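Local coordinates for GH3 beta-N-acetylglucosaminidase (Paenibacillaceae, PDB 6K5J), which hydrolyses terminal beta-linked N-acetylglucosamine residues from glycans, as a family 3 glycoside hydrolase, at residues 19-25 / 294-299; 43-49 / 77-83. All blocks are in the same frame, centred on the assembly; numbering follows the deposited sequence.

Contact 1 of 2, residues 19-25 / 294-299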
loop_
_atom_site.group_PDB
_atom_site.type_symbol
_atom_site.label_atom_id
_atom_site.label_comp_id
_atom_site.label_asym_id
_atom_site.label_seq_id
_atom_site.Cartn_x
_atom_site.Cartn_y
_atom_site.Cartn_z
ATOM N N GLN A 19 -2.353 25.504 1.369
ATOM C CA GLN A 19 -2.109 24.513 2.418
ATOM C C GLN A 19 -2.987 23.280 2.251
ATOM O O GLN A 19 -2.610 22.189 2.694
ATOM C CB GLN A 19 -2.351 25.123 3.799
ATOM C CG GLN A 19 -1.208 25.966 4.311
ATOM C CD GLN A 19 0.086 25.180 4.421
ATOM O OE1 GLN A 19 0.208 24.265 5.243
ATOM N NE2 GLN A 19 1.055 25.526 3.581
ATOM N N LEU A 20 -4.153 23.431 1.624
ATOM C CA LEU A 20 -5.118 22.349 1.480
ATOM C C LEU A 20 -4.798 21.386 0.342
ATOM O O LEU A 20 -5.582 20.461 0.106
ATOM C CB LEU A 20 -6.512 22.928 1.259
ATOM C CG LEU A 20 -6.929 24.062 2.200
ATOM C CD1 LEU A 20 -8.345 24.492 1.888
ATOM C CD2 LEU A 20 -6.807 23.612 3.641
ATOM N N VAL A 21 -3.685 21.554 -0.362
ATOM C CA VAL A 21 -3.396 20.732 -1.536
ATOM C C VAL A 21 -2.055 20.031 -1.357
ATOM O O VAL A 21 -1.074 20.648 -0.932
ATOM C CB VAL A 21 -3.409 21.576 -2.822
ATOM C CG1 VAL A 21 -2.986 20.727 -4.025
ATOM C CG2 VAL A 21 -4.802 22.184 -3.018
ATOM N N MET A 22 -2.023 18.740 -1.672
ATOM C CA MET A 22 -0.784 17.981 -1.780
ATOM C C MET A 22 -0.633 17.532 -3.225
ATOM O O MET A 22 -1.567 16.954 -3.799
ATOM C CB MET A 22 -0.782 16.766 -0.845
ATOM C CG MET A 22 0.458 15.882 -1.013
ATOM S SD MET A 22 0.520 14.597 0.250
ATOM C CE MET A 22 1.344 15.451 1.610
ATOM N N ALA A 23 0.534 17.801 -3.812
ATOM C CA ALA A 23 0.743 17.580 -5.238
ATOM C C ALA A 23 1.974 16.723 -5.466
ATOM O O ALA A 23 2.921 16.741 -4.676
ATOM C CB ALA A 23 0.905 18.901 -6.007
ATOM N N GLY A 24 1.958 15.977 -6.570
ATOM C CA GLY A 24 3.145 15.303 -7.043
ATOM C C GLY A 24 3.781 16.060 -8.195
ATOM O O GLY A 24 3.251 17.051 -8.689
ATOM N N PHE A 25 4.947 15.570 -8.610
ATOM C CA PHE A 25 5.700 16.199 -9.678
ATOM C C PHE A 25 6.667 15.161 -10.224
ATOM O O PHE A 25 6.894 14.107 -9.619
ATOM C CB PHE A 25 6.461 17.442 -9.189
ATOM C CG PHE A 25 7.644 17.106 -8.327
ATOM C CD1 PHE A 25 7.468 16.799 -6.988
ATOM C CD2 PHE A 25 8.926 17.038 -8.873
ATOM C CE1 PHE A 25 8.550 16.456 -6.196
ATOM C CE2 PHE A 25 10.019 16.689 -8.085
ATOM C CZ PHE A 25 9.834 16.403 -6.753
ATOM N N ASP A 294 -9.483 18.016 4.877
ATOM C CA ASP A 294 -8.500 19.084 5.034
ATOM C C ASP A 294 -7.491 19.141 3.911
ATOM O O ASP A 294 -7.016 20.232 3.571
ATOM C CB ASP A 294 -7.706 18.906 6.332
ATOM C CG ASP A 294 -8.591 18.758 7.528
ATOM O OD1 ASP A 294 -9.403 19.677 7.760
ATOM O OD2 ASP A 294 -8.484 17.721 8.215
ATOM N N LEU A 295 -7.097 17.989 3.379
ATOM C CA LEU A 295 -5.965 17.914 2.469
ATOM C C LEU A 295 -6.420 17.225 1.192
ATOM O O LEU A 295 -6.844 16.063 1.226
ATOM C CB LEU A 295 -4.788 17.170 3.106
ATOM C CG LEU A 295 -3.468 17.216 2.333
ATOM C CD1 LEU A 295 -2.986 18.665 2.099
ATOM C CD2 LEU A 295 -2.391 16.408 3.066
ATOM N N ILE A 296 -6.316 17.945 0.082
ATOM C CA ILE A 296 -6.763 17.507 -1.239
ATOM C C ILE A 296 -5.566 16.911 -1.966
ATOM O O ILE A 296 -4.585 17.612 -2.236
ATOM C CB ILE A 296 -7.336 18.691 -2.038
ATOM C CG1 ILE A 296 -8.527 19.333 -1.324
ATOM C CG2 ILE A 296 -7.633 18.292 -3.481
ATOM C CD1 ILE A 296 -9.513 18.386 -0.718
ATOM N N LEU A 297 -5.633 15.626 -2.297
ATOM C CA LEU A 297 -4.518 14.932 -2.931
ATOM C C LEU A 297 -4.723 14.914 -4.446
ATOM O O LEU A 297 -5.734 14.391 -4.935
ATOM C CB LEU A 297 -4.394 13.512 -2.384
ATOM C CG LEU A 297 -3.272 12.647 -2.956
ATOM C CD1 LEU A 297 -1.897 13.296 -2.731
ATOM C CD2 LEU A 297 -3.323 11.261 -2.335
ATOM N N VAL A 298 -3.777 15.482 -5.188
ATOM C CA VAL A 298 -3.818 15.473 -6.653
ATOM C C VAL A 298 -2.416 15.086 -7.123
ATOM O O VAL A 298 -1.526 15.931 -7.251
ATOM C CB VAL A 298 -4.274 16.809 -7.246
ATOM C CG1 VAL A 298 -4.563 16.644 -8.740
ATOM C CG2 VAL A 298 -5.538 17.318 -6.531
ATOM N N SER A 299 -2.214 13.789 -7.397
ATOM C CA SER A 299 -0.861 13.219 -7.393
ATOM C C SER A 299 -0.044 13.481 -8.655
ATOM O O SER A 299 1.193 13.452 -8.590
ATOM C CB SER A 299 -0.924 11.706 -7.179
ATOM O OG SER A 299 -1.480 11.391 -5.913
#
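Met22 and Leu297 lie side by side and point the same way, with Met22 CG 3.9 Å from Leu297 CD1. The same methyl also meets the thioether, since Met22 SD is 4.1 Å from Leu297 CD1. The chain of Met22 starts out extended and bends only at its last torsion (chi3 -86°), which carries its methyl across Leu295 rather than further along Leu297. Met22 CE ends 4.1 Å from Leu295 CD2, the two side chains crossing at a slant. The other branch of Leu295 reaches the backbone just ahead of strand 21-23, where Leu295 CD1 comes within 3.6 Å of Gln19 O. Val21 and Ile296 are on the reverse face, where they touch through Val21 CG2 and Ile296 CB at 4.4 Å.

These alternating faces belong to two parallel strands, 21-23 and 296-298, whose axes make an angle of 21°. They are the first and the last of the eight strands of the N-terminal domain, and their pairing closes a TIM barrel of the family 3 type. Met22 and Leu297 face inward toward Ile47, Leu297 also touching the bound N-acetylglucosamine, whereas Val21 packs outward on Leu309 and Leu312 of helix 302-317.

Three backbone hydrogen bonds fix the register. Ile296 N donates to Leu20 O at 2.6 Å, Met22 N to Ile296 O, and Val298 N to Met22 O, the last almost straight at hydrogen (176°). At the start of the pair, Leu20 lays its CD2 methyl 3.4 Å from Asp294 O, a buried carbonyl oxygen for which the model offers no hydrogen-bond donor. The carboxylate of Asp294 is tied elsewhere, to Arg256, Arg332 and Ser329. At the far end Gly24 CA approaches Ser299 O to 3.1 Å, a close CA-H...O contact.

Contact 2 of 2, residues 43-49 / 77-83. With NAG (2-acetamido-2-deoxy-beta-D-glucopyranose), chain B.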
loop_
_atom_site.group_PDB
_atom_site.type_symbol
_atom_site.label_atom_id
_atom_site.label_comp_id
_atom_site.label_asym_id
_atom_site.label_seq_id
_atom_site.Cartn_x
_atom_site.Cartn_y
_atom_site.Cartn_z
ATOM N N VAL A 43 1.620 25.407 -2.134
ATOM C CA VAL A 43 1.093 24.092 -1.778
ATOM C C VAL A 43 1.587 23.679 -0.393
ATOM O O VAL A 43 2.688 24.036 0.044
ATOM C CB VAL A 43 1.446 22.996 -2.799
ATOM C CG1 VAL A 43 0.714 23.229 -4.125
ATOM C CG2 VAL A 43 2.976 22.884 -2.976
ATOM N N GLY A 44 0.762 22.903 0.297
ATOM C CA GLY A 44 1.077 22.486 1.651
ATOM C C GLY A 44 1.876 21.204 1.705
ATOM O O GLY A 44 2.543 20.922 2.707
ATOM N N GLY A 45 1.831 20.419 0.631
ATOM C CA GLY A 45 2.434 19.098 0.662
ATOM C C GLY A 45 2.878 18.625 -0.707
ATOM O O GLY A 45 2.396 19.093 -1.744
ATOM N N ILE A 46 3.801 17.662 -0.680
ATOM C CA ILE A 46 4.326 16.969 -1.851
ATOM C C ILE A 46 4.157 15.477 -1.614
ATOM O O ILE A 46 4.405 14.997 -0.505
ATOM C CB ILE A 46 5.818 17.298 -2.083
ATOM C CG1 ILE A 46 6.021 18.791 -2.339
ATOM C CG2 ILE A 46 6.411 16.437 -3.225
ATOM C CD1 ILE A 46 5.493 19.253 -3.704
ATOM N N ILE A 47 3.731 14.738 -2.637
ATOM C CA ILE A 47 3.725 13.278 -2.591
ATOM C C ILE A 47 4.736 12.752 -3.607
ATOM O O ILE A 47 4.767 13.206 -4.759
ATOM C CB ILE A 47 2.321 12.691 -2.847
ATOM C CG1 ILE A 47 2.398 11.152 -2.882
ATOM C CG2 ILE A 47 1.699 13.264 -4.130
ATOM C CD1 ILE A 47 1.059 10.443 -2.771
ATOM N N TYR A 48 5.560 11.796 -3.177
ATOM C CA TYR A 48 6.549 11.140 -4.025
ATOM C C TYR A 48 5.970 9.879 -4.669
ATOM O O TYR A 48 5.200 9.139 -4.044
ATOM C CB TYR A 48 7.779 10.726 -3.213
ATOM C CG TYR A 48 8.717 11.827 -2.755
ATOM C CD1 TYR A 48 8.835 13.027 -3.455
ATOM C CD2 TYR A 48 9.523 11.639 -1.632
ATOM C CE1 TYR A 48 9.730 14.019 -3.038
ATOM C CE2 TYR A 48 10.413 12.618 -1.209
ATOM C CZ TYR A 48 10.504 13.808 -1.913
ATOM O OH TYR A 48 11.391 14.773 -1.498
ATOM N N PHE A 49 6.400 9.612 -5.904
ATOM C CA PHE A 49 6.209 8.325 -6.572
ATOM C C PHE A 49 7.565 7.784 -7.025
ATOM O O PHE A 49 8.599 8.404 -6.793
ATOM C CB PHE A 49 5.203 8.463 -7.722
ATOM C CG PHE A 49 3.803 8.705 -7.229
ATOM C CD1 PHE A 49 3.383 9.992 -6.916
ATOM C CD2 PHE A 49 2.946 7.641 -6.984
ATOM C CE1 PHE A 49 2.109 10.224 -6.412
ATOM C CE2 PHE A 49 1.666 7.858 -6.477
ATOM C CZ PHE A 49 1.248 9.155 -6.193
ATOM N N PRO A 77 6.637 25.177 6.007
ATOM C CA PRO A 77 7.325 23.915 5.691
ATOM C C PRO A 77 6.350 22.865 5.175
ATOM O O PRO A 77 5.161 22.882 5.495
ATOM C CB PRO A 77 7.935 23.489 7.033
ATOM C CG PRO A 77 8.086 24.765 7.799
ATOM C CD PRO A 77 6.928 25.639 7.377
ATOM N N LEU A 78 6.873 21.944 4.366
ATOM C CA LEU A 78 6.037 21.013 3.613
ATOM C C LEU A 78 5.839 19.684 4.332
ATOM O O LEU A 78 6.768 19.140 4.938
ATOM C CB LEU A 78 6.667 20.724 2.252
ATOM C CG LEU A 78 6.832 21.890 1.282
ATOM C CD1 LEU A 78 7.817 21.491 0.199
ATOM C CD2 LEU A 78 5.479 22.238 0.681
ATOM N N LEU A 79 4.628 19.142 4.220
ATOM C CA LEU A 79 4.462 17.701 4.350
ATOM C C LEU A 79 4.989 17.020 3.089
ATOM O O LEU A 79 4.749 17.475 1.969
ATOM C CB LEU A 79 2.986 17.344 4.577
ATOM C CG LEU A 79 2.419 17.733 5.948
ATOM C CD1 LEU A 79 0.885 17.697 5.930
ATOM C CD2 LEU A 79 2.985 16.813 7.034
ATOM N N ILE A 80 5.717 15.921 3.272
ATOM C CA ILE A 80 6.262 15.145 2.167
ATOM C C ILE A 80 5.857 13.697 2.415
ATOM O O ILE A 80 6.298 13.081 3.396
ATOM C CB ILE A 80 7.785 15.302 2.045
ATOM C CG1 ILE A 80 8.129 16.767 1.716
ATOM C CG2 ILE A 80 8.352 14.383 0.965
ATOM C CD1 ILE A 80 9.617 17.053 1.530
ATOM N N SER A 81 4.999 13.165 1.549
ATOM C CA SER A 81 4.378 11.863 1.753
ATOM C C SER A 81 4.754 10.897 0.630
ATOM O O SER A 81 5.481 11.249 -0.305
ATOM C CB SER A 81 2.859 11.991 1.854
ATOM O OG SER A 81 2.315 10.811 2.461
ATOM N N ILE A 82 4.215 9.689 0.724
ATOM C CA ILE A 82 4.613 8.562 -0.116
ATOM C C ILE A 82 3.659 7.415 0.184
ATOM O O ILE A 82 3.034 7.387 1.247
ATOM C CB ILE A 82 6.098 8.179 0.195
ATOM C CG1 ILE A 82 6.650 7.169 -0.818
ATOM C CG2 ILE A 82 6.239 7.624 1.633
ATOM C CD1 ILE A 82 8.145 6.928 -0.667
ATOM N N ASP A 83 3.513 6.477 -0.761
ATOM C CA ASP A 83 2.771 5.231 -0.504
ATOM C C ASP A 83 3.752 4.097 -0.208
ATOM O O ASP A 83 3.969 3.202 -1.020
ATOM C CB ASP A 83 1.897 4.851 -1.696
ATOM C CG ASP A 83 0.858 5.878 -2.009
ATOM O OD1 ASP A 83 0.115 6.267 -1.078
ATOM O OD2 ASP A 83 0.786 6.283 -3.191
HETATM C C1 NAG B . -4.846 5.899 -4.617
HETATM C C2 NAG B . -4.804 4.741 -3.588
HETATM C C3 NAG B . -4.229 5.211 -2.239
HETATM C C4 NAG B . -2.937 5.996 -2.428
HETATM C C5 NAG B . -3.185 7.135 -3.402
HETATM C C6 NAG B . -1.965 7.989 -3.670
HETATM C C7 NAG B . -6.437 2.895 -3.432
HETATM C C8 NAG B . -7.880 2.542 -3.190
HETATM N N2 NAG B . -6.143 4.199 -3.400
HETATM O O1 NAG B . -5.088 5.352 -5.869
HETATM O O3 NAG B . -3.984 4.089 -1.397
HETATM O O4 NAG B . -2.492 6.519 -1.182
HETATM O O5 NAG B . -3.581 6.571 -4.655
HETATM O O6 NAG B . -0.993 7.281 -4.429
HETATM O O7 NAG B . -5.578 2.037 -3.624
HETATM O O HOH W 1 3.506 7.128 -3.602
#
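The Tyr48 ring carries Ile80 CG2 over one face, 3.9 Å from the ring centroid and 28° off the normal, a CH-pi contact displaced toward the rim. With CG turned anti to its carbonyl carbon (chi1 -73°), the ring lies across Ile80, and its hydroxyl bonds to Ser63 of helix 56-72. The Phe49 ring has a water above one face, near the rim, and the O6 hydroxyl of the bound N-acetylglucosamine (NAG) near its plane at the edge, 3.4 Å from Phe49 CE2. The Asp83 and Phe49 side chains cross obliquely, carboxylate and ring planes 69° apart.

Four backbone hydrogen bonds join the parallel strands 45-47 and 79-81 of a beta-alpha-beta unit, from Leu79 N to Gly44 O at one end to Tyr48 N to Ser81 O (2.9 Å) at the other. Just beyond, the water extends the link: it donates to Tyr48 O (2.7 Å) and to Asp83 OD2, and accepts from Asp83 N.

Each carboxylate oxygen takes one sugar hydroxyl. NAG O4 donates to Asp83 OD1 at 2.6 Å and NAG O6 to Asp83 OD2, the latter modelled so short that its length is doubtful. Arg91 forms a salt bridge to OD2. A carboxylate that meets both O4 and O6 would recognise the non-reducing end of the sugar, consistent with release of terminal N-acetylglucosamine.

How the contacts relate
Contacts 1 and 2 share one parallel sheet, in the order 79-81, 45-47, 21-23, 296-298, with their centres about 8 Å apart. The seam between them is the pairing of 21-23 with 45-47, supported by probable hydrogen bonds Ala23 N to Gly45 O (3.1 Å) and Ile47 N to Ala23 O (3.0 Å). Side chains meet at the C-terminal ends, where Ser299 CB lies 3.5 Å from Phe49 CE1. Both contacts also reach the bound N-acetylglucosamine: contact 1 by packing of the Leu297 side chain, about 4 Å from the sugar at nearest atoms, contact 2 by polar bonds through Asp83. Arg152, Lys182, His183 and Asp268 supply further hydrogen bonds to the sugar.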